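Local coordinates for protein arsenate Reductase (Corynebacterium glutamicum, PDB 3T38) that probably reduces arsenate to arsenite with electrons supplied through thioredoxin, using a low-molecular-weight tyrosine phosphatase fold, and so contributes to arsenic resistance, at residues Leu9-Ile13 / Ile51-Pro56; Cys88-Ala92 / Ser114-Ala120; Ala100-Tyr105 / Leu131-Asn137. One frame throughout, in Å; residues are numbered along the deposited sequence.

Contact 1: Leu9-Ile13 / Ile51-Pro56; sequences LHTNI and IHTHLP
The carbonyl oxygen of His-52 is approached by two groups: Leu-55 N donates a hydrogen bond to it at 3.0 Å, closing a type I beta turn, and CE1 of His-10 comes to 3.3 Å from His-52 O across the contact. His-54 stands at the N-cap position, and helix 55-73 sets out from Leu-55. A proline suits the first turn of a helix, where its missing N-H costs no bond, and Pro-56 turns its ring against the imidazole of His-10. Its CG lies 3.7 Å from the centroid of the His-10 ring, only 18° off the normal, a CH-pi contact over one face, while CD reaches His-10 ND1 at 3.6 Å. Leu-9 CG covers the opposite face of the same ring, offset toward the rim. With CG beside the backbone N (chi1 -57°), His-10 puts its imidazole between the ring of Pro-56 and Leu-9 CG. Branched side chains widen the apolar patch: Ile-51 CG2, oblique to the ring, meets His-10 CE1 at 3.8 Å and Leu-9 CD2 at 4.2 Å, and Ile-13 CG2 rests 4.2 Å from Pro-56 CB. The contact thus joins the beginnings of two helices of the N-terminal helical part, and helix 31-49 packs against it through Tyr-42, whose hydroxyl is hydrogen-bonded to His-10 ND1 and which Ile-51 also touches. Ile-51 makes backbone hydrogen bonds to the second subunit as well. No hydrogen bond spans the two segments, so packing against the imidazole joins them, while the tyrosine hydroxyl supplies the polar bond that should limit the ring's rotation.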
loop_
_atom_site.group_PDB
_atom_site.type_symbol
_atom_site.label_atom_id
_atom_site.label_comp_id
_atom_site.label_asym_id
_atom_site.label_seq_id
_atom_site.Cartn_x
_atom_site.Cartn_y
_atom_site.Cartn_z
ATOM N N LEU A 9 -17.541 -11.394 -8.400
ATOM C CA LEU A 9 -16.641 -11.880 -7.325
ATOM C C LEU A 9 -16.638 -10.798 -6.204
ATOM O O LEU A 9 -17.704 -10.202 -5.872
ATOM C CB LEU A 9 -15.229 -12.156 -7.912
ATOM C CG LEU A 9 -14.148 -13.083 -7.320
ATOM C CD1 LEU A 9 -14.418 -14.589 -7.526
ATOM C CD2 LEU A 9 -12.771 -12.707 -7.881
ATOM N N HIS A 10 -15.442 -10.489 -5.699
ATOM C CA HIS A 10 -15.265 -9.843 -4.381
ATOM C C HIS A 10 -15.751 -8.428 -4.253
ATOM O O HIS A 10 -16.099 -7.993 -3.146
ATOM C CB HIS A 10 -13.825 -9.991 -3.890
ATOM C CG HIS A 10 -13.358 -11.420 -3.797
ATOM N ND1 HIS A 10 -12.020 -11.776 -3.843
ATOM C CD2 HIS A 10 -14.049 -12.586 -3.704
ATOM C CE1 HIS A 10 -11.909 -13.088 -3.742
ATOM N NE2 HIS A 10 -13.122 -13.602 -3.655
ATOM N N THR A 11 -15.821 -7.732 -5.389
ATOM C CA THR A 11 -16.312 -6.335 -5.479
ATOM C C THR A 11 -17.625 -6.106 -4.738
ATOM O O THR A 11 -17.814 -5.101 -4.070
ATOM C CB THR A 11 -16.487 -5.910 -7.010
ATOM O OG1 THR A 11 -15.200 -5.629 -7.584
ATOM C CG2 THR A 11 -17.463 -4.661 -7.219
ATOM N N ASN A 12 -18.562 -7.028 -4.915
ATOM C CA ASN A 12 -19.839 -6.907 -4.277
ATOM C C ASN A 12 -19.760 -7.175 -2.783
ATOM O O ASN A 12 -20.388 -6.476 -1.986
ATOM C CB ASN A 12 -20.878 -7.804 -4.983
ATOM C CG ASN A 12 -21.227 -7.290 -6.380
ATOM O OD1 ASN A 12 -21.153 -6.082 -6.659
ATOM N ND2 ASN A 12 -21.594 -8.213 -7.275
ATOM N N ILE A 13 -18.966 -8.159 -2.397
ATOM C CA ILE A 13 -18.745 -8.438 -0.982
ATOM C C ILE A 13 -18.136 -7.227 -0.303
ATOM O O ILE A 13 -18.665 -6.794 0.710
ATOM C CB ILE A 13 -17.870 -9.663 -0.773
ATOM C CG1 ILE A 13 -18.549 -10.876 -1.424
ATOM C CG2 ILE A 13 -17.557 -9.864 0.712
ATOM C CD1 ILE A 13 -18.675 -10.701 -3.014
ATOM N N ILE A 51 -5.194 -12.717 -5.305
ATOM C CA ILE A 51 -6.620 -12.967 -5.084
ATOM C C ILE A 51 -6.842 -14.426 -4.690
ATOM O O ILE A 51 -6.649 -15.364 -5.498
ATOM C CB ILE A 51 -7.491 -12.668 -6.360
ATOM C CG1 ILE A 51 -7.268 -11.244 -6.882
ATOM C CG2 ILE A 51 -9.015 -13.041 -6.145
ATOM C CD1 ILE A 51 -7.781 -10.148 -5.975
ATOM N N HIS A 52 -7.242 -14.631 -3.451
ATOM C CA HIS A 52 -7.739 -15.914 -3.080
ATOM C C HIS A 52 -9.058 -15.700 -2.411
ATOM O O HIS A 52 -9.420 -14.584 -2.088
ATOM C CB HIS A 52 -6.756 -16.653 -2.193
ATOM C CG HIS A 52 -6.473 -15.961 -0.904
ATOM N ND1 HIS A 52 -7.296 -16.074 0.202
ATOM C CD2 HIS A 52 -5.466 -15.133 -0.548
ATOM C CE1 HIS A 52 -6.792 -15.361 1.193
ATOM N NE2 HIS A 52 -5.688 -14.772 0.762
ATOM N N THR A 53 -9.777 -16.786 -2.211
ATOM C CA THR A 53 -11.158 -16.697 -1.828
ATOM C C THR A 53 -11.352 -16.002 -0.476
ATOM O O THR A 53 -12.407 -15.416 -0.278
ATOM C CB THR A 53 -11.839 -18.072 -1.985
ATOM O OG1 THR A 53 -12.595 -18.405 -0.818
ATOM C CG2 THR A 53 -10.799 -19.083 -2.201
ATOM N N HIS A 54 -10.337 -16.024 0.405
ATOM C CA HIS A 54 -10.394 -15.313 1.711
ATOM C C HIS A 54 -9.767 -13.907 1.797
ATOM O O HIS A 54 -9.636 -13.383 2.886
ATOM C CB HIS A 54 -9.784 -16.133 2.858
ATOM C CG HIS A 54 -10.541 -17.371 3.158
ATOM N ND1 HIS A 54 -11.829 -17.571 2.707
ATOM C CD2 HIS A 54 -10.192 -18.493 3.828
ATOM C CE1 HIS A 54 -12.249 -18.762 3.102
ATOM N NE2 HIS A 54 -11.279 -19.341 3.788
ATOM N N LEU A 55 -9.360 -13.343 0.673
ATOM C CA LEU A 55 -8.815 -12.019 0.669
ATOM C C LEU A 55 -9.852 -11.009 1.236
ATOM O O LEU A 55 -9.483 -10.155 2.001
ATOM C CB LEU A 55 -8.354 -11.657 -0.728
ATOM C CG LEU A 55 -7.303 -10.550 -0.868
ATOM C CD1 LEU A 55 -6.110 -10.724 0.056
ATOM C CD2 LEU A 55 -6.854 -10.507 -2.311
ATOM N N PRO A 56 -11.158 -11.180 0.939
ATOM C CA PRO A 56 -12.048 -10.192 1.527
ATOM C C PRO A 56 -12.018 -10.168 3.044
ATOM O O PRO A 56 -12.168 -9.107 3.617
ATOM C CB PRO A 56 -13.424 -10.634 1.043
ATOM C CG PRO A 56 -13.164 -11.159 -0.338
ATOM C CD PRO A 56 -11.789 -11.868 -0.205
#

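Contact 2: Cys88-Ala92 / Ser114-Ala120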
loop_
_atom_site.group_PDB
_atom_site.type_symbol
_atom_site.label_atom_id
_atom_site.label_comp_id
_atom_site.label_asym_id
_atom_site.label_seq_id
_atom_site.Cartn_x
_atom_site.Cartn_y
_atom_site.Cartn_z
ATOM N N CYS A 88 9.459 -5.153 9.963
ATOM C CA CYS A 88 10.640 -5.891 9.383
ATOM C C CYS A 88 10.352 -5.970 7.893
ATOM O O CYS A 88 9.433 -5.274 7.412
ATOM C CB CYS A 88 10.791 -7.300 9.987
ATOM S SG CYS A 88 9.389 -8.483 9.587
ATOM N N VAL A 89 11.151 -6.717 7.130
ATOM C CA VAL A 89 10.998 -6.619 5.677
ATOM C C VAL A 89 9.691 -7.274 5.195
ATOM O O VAL A 89 8.862 -6.602 4.637
ATOM C CB VAL A 89 12.243 -7.099 4.887
ATOM C CG1 VAL A 89 11.957 -7.065 3.369
ATOM C CG2 VAL A 89 13.492 -6.239 5.247
ATOM N N HIS A 90 9.464 -8.540 5.533
ATOM C CA HIS A 90 8.434 -9.368 4.926
ATOM C C HIS A 90 7.225 -9.546 5.789
ATOM O O HIS A 90 6.262 -10.148 5.327
ATOM C CB HIS A 90 8.996 -10.744 4.667
ATOM C CG HIS A 90 10.114 -10.723 3.696
ATOM N ND1 HIS A 90 11.377 -11.143 4.022
ATOM C CD2 HIS A 90 10.165 -10.299 2.406
ATOM C CE1 HIS A 90 12.155 -11.026 2.960
ATOM N NE2 HIS A 90 11.444 -10.502 1.972
ATOM N N ASN A 91 7.289 -9.049 7.018
ATOM C CA ASN A 91 6.208 -9.165 7.971
ATOM C C ASN A 91 5.780 -10.643 8.022
ATOM O O ASN A 91 4.593 -10.958 8.166
ATOM C CB ASN A 91 5.011 -8.199 7.657
ATOM C CG ASN A 91 3.999 -8.122 8.811
ATOM O OD1 ASN A 91 2.785 -7.980 8.588
ATOM N ND2 ASN A 91 4.482 -8.235 10.049
ATOM N N ALA A 92 6.752 -11.540 7.850
ATOM C CA ALA A 92 6.513 -12.934 7.965
ATOM C C ALA A 92 7.275 -13.631 9.072
ATOM O O ALA A 92 6.924 -14.771 9.435
ATOM C CB ALA A 92 6.789 -13.585 6.690
ATOM N N SER A 114 1.903 -5.269 13.662
ATOM C CA SER A 114 3.116 -5.440 12.836
ATOM C C SER A 114 2.910 -5.104 11.352
ATOM O O SER A 114 1.787 -4.985 10.898
ATOM C CB SER A 114 3.649 -6.877 12.966
ATOM O OG SER A 114 2.670 -7.866 12.616
ATOM N N ALA A 115 4.009 -4.957 10.585
ATOM C CA ALA A 115 3.862 -4.659 9.182
ATOM C C ALA A 115 5.183 -4.853 8.515
ATOM O O ALA A 115 6.194 -5.017 9.207
ATOM C CB ALA A 115 3.282 -3.184 8.959
ATOM N N GLY A 116 5.153 -4.851 7.177
ATOM C CA GLY A 116 6.327 -5.098 6.377
ATOM C C GLY A 116 6.491 -4.004 5.345
ATOM O O GLY A 116 5.506 -3.335 4.977
ATOM N N SER A 117 7.741 -3.760 4.948
ATOM C CA SER A 117 8.012 -2.940 3.776
ATOM C C SER A 117 7.663 -3.749 2.498
ATOM O O SER A 117 7.260 -3.175 1.480
ATOM C CB SER A 117 9.475 -2.453 3.768
ATOM O OG SER A 117 10.388 -3.529 3.677
ATOM N N LEU A 118 7.923 -5.054 2.510
ATOM C CA LEU A 118 7.725 -5.852 1.294
ATOM C C LEU A 118 7.069 -7.204 1.690
ATOM O O LEU A 118 7.717 -8.281 1.697
ATOM C CB LEU A 118 9.074 -6.096 0.602
ATOM C CG LEU A 118 9.993 -4.916 0.257
ATOM C CD1 LEU A 118 11.466 -5.424 -0.245
ATOM C CD2 LEU A 118 9.376 -3.889 -0.773
ATOM N N PRO A 119 5.789 -7.150 2.053
ATOM C CA PRO A 119 5.158 -8.353 2.616
ATOM C C PRO A 119 5.334 -9.612 1.797
ATOM O O PRO A 119 5.153 -9.607 0.607
ATOM C CB PRO A 119 3.669 -7.979 2.661
ATOM C CG PRO A 119 3.662 -6.448 2.781
ATOM C CD PRO A 119 4.860 -5.996 1.936
ATOM N N ALA A 120 5.595 -10.727 2.455
ATOM C CA ALA A 120 5.419 -12.027 1.842
ATOM C C ALA A 120 3.919 -12.331 1.710
ATOM O O ALA A 120 3.057 -11.531 2.106
ATOM C CB ALA A 120 6.114 -13.107 2.682
#
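Backbone bonds form the inner shell where Val-89 and His-90 meet the chain beyond Gly-116. Leu-118 N donates to Val-89 O at 2.8 Å with a nearly straight N-H (168°), and Ala-120 N reaches His-90 O at 3.0 Å. Weaker bonds join Cys-88 N to Ala-115 O and Ser-117 N to Cys-88 O where the strands run parallel. Gly-116 suits this tight crossing because its bare CA can sit 3.4 Å from Val-89 O and lets Asn-91 CB come to 3.4 Å from Gly-116 N. With CG anti to the backbone N (chi1 -169°), the carboxamide of Asn-91 lies along Ala-115, its ND2 donating to Ser-114 OG at 3.2 Å within the amide plane. Further out, Val-89 CG1 packs side by side on Leu-118 CD1 at 4.0 Å, and Leu-118 O meets the edge of the His-90 ring at CD2. Leu-118 also packs on Thr-48 of the second subunit. A second layer positions Asn-91: ND2 also bonds Ser-95 OG and OD1 accepts from Lys-144 N, which should fix the rotation of the amide and decide which end is oxygen. Asparagine also tolerates the left-handed backbone angles found there. The run from Cys-88 to Arg-94 fits the CX5R signature of the phosphatase-fold P-loop, which in relatives wraps the bound oxyanion; its Asn-91 is thus tied to the neighbouring strand. Cys-88 ends strand 83-88, its side chain touching Arg-94 and Ser-95 at the start of helix 94-106, while strand 111-116, an outermost strand of the parallel sheet, flanks the loop.

Contact 3: Ala100-Tyr105 / Leu131-Asn137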
loop_
_atom_site.group_PDB
_atom_site.type_symbol
_atom_site.label_atom_id
_atom_site.label_comp_id
_atom_site.label_asym_id
_atom_site.label_seq_id
_atom_site.Cartn_x
_atom_site.Cartn_y
_atom_site.Cartn_z
ATOM N N ALA A 100 3.719 -11.189 18.465
ATOM C CA ALA A 100 2.983 -12.245 19.160
ATOM C C ALA A 100 3.532 -12.473 20.567
ATOM O O ALA A 100 2.775 -12.797 21.473
ATOM C CB ALA A 100 2.934 -13.583 18.322
ATOM N N LEU A 101 4.833 -12.256 20.757
ATOM C CA LEU A 101 5.452 -12.449 22.075
ATOM C C LEU A 101 4.930 -11.305 22.967
ATOM O O LEU A 101 4.444 -11.525 24.083
ATOM C CB LEU A 101 6.997 -12.551 21.960
ATOM C CG LEU A 101 7.602 -13.878 21.389
ATOM C CD1 LEU A 101 9.154 -13.915 21.141
ATOM C CD2 LEU A 101 7.308 -15.046 22.344
ATOM N N LEU A 102 4.925 -10.086 22.462
ATOM C CA LEU A 102 4.429 -8.991 23.330
ATOM C C LEU A 102 2.954 -9.156 23.695
ATOM O O LEU A 102 2.583 -8.963 24.846
ATOM C CB LEU A 102 4.767 -7.579 22.740
ATOM C CG LEU A 102 4.328 -6.331 23.514
ATOM C CD1 LEU A 102 4.867 -6.329 24.940
ATOM C CD2 LEU A 102 4.752 -5.039 22.799
ATOM N N SER A 103 2.107 -9.543 22.756
ATOM C CA SER A 103 0.693 -9.782 23.102
ATOM C C SER A 103 0.546 -10.866 24.130
ATOM O O SER A 103 -0.310 -10.787 25.003
ATOM C CB SER A 103 -0.182 -10.094 21.856
ATOM O OG SER A 103 0.010 -9.059 20.872
ATOM N N HIS A 104 1.398 -11.882 24.013
ATOM C CA HIS A 104 1.392 -13.042 24.887
ATOM C C HIS A 104 1.770 -12.655 26.351
ATOM O O HIS A 104 1.099 -13.115 27.290
ATOM C CB HIS A 104 2.325 -14.095 24.297
ATOM C CG HIS A 104 2.735 -15.176 25.242
ATOM N ND1 HIS A 104 1.984 -16.317 25.443
ATOM C CD2 HIS A 104 3.868 -15.337 25.974
ATOM C CE1 HIS A 104 2.608 -17.108 26.303
ATOM N NE2 HIS A 104 3.761 -16.543 26.629
ATOM N N TYR A 105 2.792 -11.807 26.551
ATOM C CA TYR A 105 3.102 -11.303 27.924
ATOM C C TYR A 105 2.086 -10.295 28.371
ATOM O O TYR A 105 1.683 -10.322 29.463
ATOM C CB TYR A 105 4.537 -10.721 28.025
ATOM C CG TYR A 105 5.612 -11.750 27.642
ATOM C CD1 TYR A 105 5.666 -12.951 28.274
ATOM C CD2 TYR A 105 6.528 -11.512 26.648
ATOM C CE1 TYR A 105 6.595 -13.907 27.943
ATOM C CE2 TYR A 105 7.468 -12.500 26.256
ATOM C CZ TYR A 105 7.497 -13.687 26.927
ATOM O OH TYR A 105 8.418 -14.719 26.645
ATOM N N LEU A 131 6.259 -21.044 17.464
ATOM C CA LEU A 131 5.426 -20.270 18.397
ATOM C C LEU A 131 4.341 -21.179 18.926
ATOM O O LEU A 131 4.128 -21.263 20.122
ATOM C CB LEU A 131 4.822 -19.039 17.724
ATOM C CG LEU A 131 5.826 -17.928 17.407
ATOM C CD1 LEU A 131 5.106 -16.765 16.806
ATOM C CD2 LEU A 131 6.657 -17.511 18.683
ATOM N N SER A 132 3.681 -21.883 18.011
ATOM C CA SER A 132 2.724 -22.934 18.402
ATOM C C SER A 132 3.242 -23.956 19.432
ATOM O O SER A 132 2.530 -24.249 20.389
ATOM C CB SER A 132 2.207 -23.658 17.171
ATOM O OG SER A 132 1.331 -24.666 17.587
ATOM N N GLU A 133 4.472 -24.451 19.257
ATOM C CA GLU A 133 5.071 -25.498 20.122
ATOM C C GLU A 133 5.293 -25.062 21.544
ATOM O O GLU A 133 5.560 -25.894 22.397
ATOM C CB GLU A 133 6.459 -25.889 19.646
ATOM C CG GLU A 133 6.547 -26.545 18.309
ATOM C CD GLU A 133 7.938 -27.124 18.076
ATOM O OE1 GLU A 133 8.478 -26.946 16.953
ATOM O OE2 GLU A 133 8.481 -27.750 19.027
ATOM N N ARG A 134 5.281 -23.758 21.780
ATOM C CA ARG A 134 5.564 -23.212 23.089
ATOM C C ARG A 134 4.377 -22.382 23.533
ATOM O O ARG A 134 4.514 -21.507 24.380
ATOM C CB ARG A 134 6.845 -22.369 23.097
ATOM C CG ARG A 134 6.771 -21.111 22.248
ATOM C CD ARG A 134 8.076 -20.369 22.280
ATOM N NE ARG A 134 8.044 -19.361 23.306
ATOM C CZ ARG A 134 9.109 -18.739 23.792
ATOM N NH1 ARG A 134 10.328 -19.055 23.325
ATOM N NH2 ARG A 134 8.939 -17.824 24.759
ATOM N N GLY A 135 3.222 -22.677 22.952
ATOM C CA GLY A 135 1.962 -22.122 23.390
ATOM C C GLY A 135 1.785 -20.639 23.201
ATOM O O GLY A 135 1.200 -19.977 24.062
ATOM N N VAL A 136 2.282 -20.092 22.099
ATOM C CA VAL A 136 2.054 -18.680 21.834
ATOM C C VAL A 136 1.085 -18.558 20.662
ATOM O O VAL A 136 1.407 -19.002 19.554
ATOM C CB VAL A 136 3.343 -17.888 21.516
ATOM C CG1 VAL A 136 2.960 -16.464 20.970
ATOM C CG2 VAL A 136 4.259 -17.784 22.739
ATOM N N ASN A 137 -0.075 -17.943 20.925
ATOM C CA ASN A 137 -1.093 -17.687 19.925
ATOM C C ASN A 137 -0.628 -16.719 18.819
ATOM O O ASN A 137 -0.047 -15.639 19.095
ATOM C CB ASN A 137 -2.375 -17.190 20.575
ATOM C CG ASN A 137 -2.752 -17.976 21.858
ATOM O OD1 ASN A 137 -2.560 -19.209 21.968
ATOM N ND2 ASN A 137 -3.321 -17.250 22.829
HETATM O O HOH W 1 0.330 -14.113 21.359
#
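With chi1 of 164°, His-104 swings its ring away from its own backbone N and lays it over Val-136, whose CG2 stands opposite the valine carbonyl carbon and CG1 opposite the valine N. The two branches divide the work. CG2 sits above the centre of the imidazole, 3.8 Å from the His-104 ring centroid and 8° off its normal, a CH-pi contact; CG1 turns to the helix backbone, 3.7 Å from Ala-100 O and near Ala-100 CB. A small residue suits position 100, since its methyl lets the second segment come close: Ala-100 CB is 3.7 Å from Asn-137 O and also meets Leu-131 CD1. Leu-101 CD2 reaches Val-136 CG2 at 4.1 Å, the side chains crossing at about a right angle. Helix 125-133 ends here in a Schellman motif. The chain folds back so that Val-136 N bonds Leu-131 O at 2.9 Å, Gly-135 N bonds Ser-132 O, and Gly-135 is the C-prime residue, its positive phi being easy for a residue without a side chain. Arg-134 N also donates to Leu-131 O, and the turn delivers Val-136 as the apolar residue just past the helix end. On the side of helix 190-211 the guanidinium of Arg-134 lies with one face against Leu-101 CD2, 4.0 Å from NH2, and its edge near Tyr-105 OH. Asp-198 of that helix holds both polar ends, by a salt bridge to Arg-134 NH2 and a hydrogen bond to the tyrosine hydroxyl. On the other flank a water donates to Ala-100 O and Asn-137 O, 2.8 Å from each.

From the N terminus, contact 1 comes first: it brings the chain at 51-56, where helix 55-73 starts, back to the start of helix 10-24, closing a loop that includes helix 31-49, before the parallel sheet begins. Contact 2 then opens at the end of strand 83-88, and contact 3 opens on helix 94-106 before 114-120 completes contact 2; contact 3 closes at 131-137, so these two cross. Contact 2 joins the strands of a beta-alpha-beta crossover at their ends, and contact 3 ties its helix to the end of helix 125-133 and the turn that follows. Contacts 1 and 2, about 9 Å apart at their nearest atoms, both touch the second subunit; contact 3 touches no other chain of the assembly.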